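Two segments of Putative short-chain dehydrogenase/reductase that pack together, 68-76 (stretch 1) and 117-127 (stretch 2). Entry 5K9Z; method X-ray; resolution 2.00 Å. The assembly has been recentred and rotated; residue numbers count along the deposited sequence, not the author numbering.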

# COMPACT_ATOMS: atom_id res chain seq x y z
N ASP C 68 13.98 16.26 24.22
CA ASP C 68 13.80 16.68 22.84
C ASP C 68 14.35 15.57 21.95
O ASP C 68 15.57 15.40 21.84
N VAL C 69 13.45 14.82 21.29
CA VAL C 69 13.89 13.64 20.54
C VAL C 69 14.73 13.99 19.32
O VAL C 69 15.40 13.11 18.77
N SER C 70 14.78 15.26 18.92
CA SER C 70 15.70 15.60 17.84
C SER C 70 17.15 15.60 18.28
O SER C 70 18.04 15.69 17.42
N VAL C 71 17.42 15.47 19.58
CA VAL C 71 18.78 15.49 20.14
C VAL C 71 19.12 14.09 20.63
O VAL C 71 18.56 13.63 21.64
N GLU C 72 20.05 13.42 19.95
CA GLU C 72 20.32 12.02 20.28
C GLU C 72 20.68 11.85 21.75
O GLU C 72 20.22 10.92 22.42
N ALA C 73 21.50 12.77 22.28
CA ALA C 73 21.97 12.66 23.66
C ALA C 73 20.81 12.67 24.64
O ALA C 73 20.86 12.01 25.68
N GLN C 74 19.77 13.46 24.35
CA GLN C 74 18.62 13.51 25.25
C GLN C 74 17.81 12.22 25.18
O GLN C 74 17.29 11.75 26.20
N VAL C 75 17.69 11.63 23.99
CA VAL C 75 17.00 10.34 23.86
C VAL C 75 17.77 9.27 24.63
O VAL C 75 17.19 8.50 25.40
N ALA C 76 19.09 9.24 24.46
CA ALA C 76 19.91 8.27 25.18
C ALA C 76 19.78 8.46 26.69
O ALA C 76 19.70 7.48 27.44
N LEU C 117 12.44 16.57 9.63
CA LEU C 117 13.02 15.23 9.68
C LEU C 117 13.79 14.98 10.98
O LEU C 117 13.88 13.83 11.42
N GLY C 118 14.31 16.04 11.61
CA GLY C 118 15.02 15.86 12.87
C GLY C 118 14.12 15.29 13.95
O GLY C 118 14.52 14.38 14.69
N VAL C 119 12.87 15.76 14.01
CA VAL C 119 11.90 15.26 14.97
C VAL C 119 11.29 13.94 14.49
O VAL C 119 11.22 12.96 15.25
N LEU C 120 10.79 13.91 13.26
CA LEU C 120 9.94 12.80 12.83
C LEU C 120 10.72 11.57 12.39
O LEU C 120 10.16 10.47 12.38
N LEU C 121 11.97 11.74 11.97
CA LEU C 121 12.79 10.62 11.50
C LEU C 121 14.02 10.42 12.36
O LEU C 121 14.22 9.31 12.89
N ASP C 122 14.87 11.45 12.53
CA ASP C 122 16.07 11.27 13.34
C ASP C 122 15.71 10.82 14.74
O ASP C 122 16.34 9.92 15.30
N GLY C 123 14.65 11.43 15.31
CA GLY C 123 14.22 11.07 16.65
C GLY C 123 13.83 9.60 16.77
O GLY C 123 14.04 8.97 17.81
N VAL C 124 13.24 9.05 15.72
CA VAL C 124 12.90 7.62 15.75
C VAL C 124 14.15 6.77 15.68
O VAL C 124 14.27 5.75 16.37
N PHE C 125 15.10 7.14 14.81
CA PHE C 125 16.37 6.43 14.73
C PHE C 125 17.09 6.42 16.08
O PHE C 125 17.58 5.37 16.53
N TYR C 126 17.19 7.59 16.72
CA TYR C 126 17.87 7.64 18.02
C TYR C 126 17.15 6.77 19.04
O TYR C 126 17.79 6.06 19.82
N GLY C 127 15.81 6.81 19.04
CA GLY C 127 15.05 5.99 19.97
C GLY C 127 15.23 4.50 19.72
O GLY C 127 15.37 3.72 20.66

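The most striking feature of this contact is how closely the backbones approach: the turn of stretch 1 lies almost directly on the helix of stretch 2, and no direct hydrogen bond joins them. At Gly-123 the CA atom is 3.2 Å from Val-69 O, a CA-H...O contact, and the two CA atoms of this pair are 4.7 Å apart. Glycine suits the place because a CB here would point toward the turn and come to 2.8 Å from Val-69 CG2, a clash. A second, longer contact of the same kind brings Ser-70 CA to 3.6 Å from Gly-118 O.

Val-69, with chi1 m, points sideways along the interface. Val-69 CG2 lies 3.9 Å from Val-119 O and 4.3 Å from CG1 of Val-119, itself a t rotamer, so the two branched, apolar side chains cover one flank of the close backbone approach.

Tyr-126 contributes the largest covered area. Its CB points toward stretch 1, and with chi1 m and chi2 at -34° the ring lies against Glu-72. Glu-72 CB sits 3.5 Å from the centroid of the Tyr-126 ring and only 7° off its normal, a CH-pi contact over the face. The extended t,t chain of Glu-72 thus lends its aliphatic base to the ring, while its OE2 is hydrogen-bonded elsewhere in the structure. Carbonyls meet the edge of the same ring: Val-69 O is 3.4 Å from Tyr-126 CD2, and Ser-70 O is 3.5 Å from Tyr-126 CE2. Aromatic edges carry slight positive charge, which makes them agreeable neighbours for oxygen.

Water 1 supplies the polar link. It donates to Ser-70 O at 2.7 Å and to Asp-122 OD2 at 3.2 Å, and its oxygen is 2.9 Å from Tyr-126 OH in a third hydrogen bond. Asp-122, chi1 m, points toward stretch 1 but stops short of direct contact, so the water spans the gap.

Further along, buried Val-75 points toward the helix. In its t rotamer, Val-75 CG1 reaches 3.6 Å from Gly-127 CA and 4.1 Å from Tyr-126 CB; the methyl packs directly on the Gly-127 backbone.

Polar side chains within stretch 1 brace the turn. Asp-68 OD1, on a t rotamer, accepts from Ser-70 N at 3.0 Å and from Ser-70 OG at 2.7 Å, the serine being in p. Gln-74, chi1 m, turns its OE1 back to accept from Asp-68 N at 2.7 Å, tying the first helical turn to the first residue of the beta turn.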

# COMPACT_ATOMS: atom_id res chain seq x y z
CB ASP C 68 14.54 18.00 22.61
CG ASP C 68 14.42 18.52 21.20
OD1 ASP C 68 14.03 17.77 20.29
OD2 ASP C 68 14.75 19.70 21.01
CB VAL C 69 12.70 12.75 20.10
CG1 VAL C 69 11.92 12.28 21.30
CG2 VAL C 69 11.79 13.47 19.10
CB SER C 70 15.35 16.96 17.23
OG SER C 70 15.62 18.01 18.14
CB VAL C 71 18.92 16.50 21.29
CG1 VAL C 71 20.38 16.53 21.81
CG2 VAL C 71 18.46 17.88 20.84
CB GLU C 72 21.46 11.48 19.41
CG GLU C 72 21.81 10.05 19.82
CD GLU C 72 22.93 9.46 19.03
OE1 GLU C 72 23.68 10.21 18.37
OE2 GLU C 72 23.07 8.22 19.07
CB ALA C 73 22.94 13.81 23.98
CB GLN C 74 17.76 14.72 24.92
CG GLN C 74 18.50 16.04 25.22
CD GLN C 74 17.60 17.24 25.07
OE1 GLN C 74 16.38 17.14 25.22
NE2 GLN C 74 18.20 18.39 24.78
CB VAL C 75 16.83 9.97 22.38
CG1 VAL C 75 16.29 8.56 22.23
CG2 VAL C 75 15.93 11.00 21.67
CB ALA C 76 21.37 8.40 24.75
CB LEU C 117 13.92 15.01 8.46
CG LEU C 117 13.25 14.40 7.20
CD1 LEU C 117 11.98 15.10 6.79
CD2 LEU C 117 14.24 14.42 6.05
CB VAL C 119 10.80 16.32 15.21
CG1 VAL C 119 9.75 15.78 16.15
CG2 VAL C 119 11.39 17.68 15.73
CB LEU C 120 8.99 13.25 11.72
CG LEU C 120 7.97 14.32 12.15
CD1 LEU C 120 7.01 14.71 11.01
CD2 LEU C 120 7.16 13.86 13.36
CB LEU C 121 13.19 10.84 10.03
CG LEU C 121 14.19 9.82 9.45
CD1 LEU C 121 13.69 8.39 9.64
CD2 LEU C 121 14.45 10.11 7.97
CB ASP C 122 16.88 12.57 13.41
CG ASP C 122 17.39 13.03 12.06
OD1 ASP C 122 17.44 12.23 11.10
OD2 ASP C 122 17.69 14.24 11.94
CB VAL C 124 11.92 7.29 14.61
CG1 VAL C 124 11.69 5.80 14.55
CG2 VAL C 124 10.63 8.05 14.80
CB PHE C 125 17.26 7.04 13.64
CG PHE C 125 18.73 6.68 13.78
CD1 PHE C 125 19.15 5.36 13.71
CD2 PHE C 125 19.67 7.67 13.97
CE1 PHE C 125 20.50 5.05 13.83
CE2 PHE C 125 21.02 7.37 14.10
CZ PHE C 125 21.44 6.06 14.03
CB TYR C 126 17.93 9.09 18.55
CG TYR C 126 18.61 10.10 17.65
CD1 TYR C 126 19.68 9.76 16.84
CD2 TYR C 126 18.14 11.42 17.59
CE1 TYR C 126 20.28 10.67 16.01
CE2 TYR C 126 18.75 12.37 16.76
CZ TYR C 126 19.81 11.98 15.97
OH TYR C 126 20.40 12.90 15.14
O HOH W 1 18.75 15.23 14.82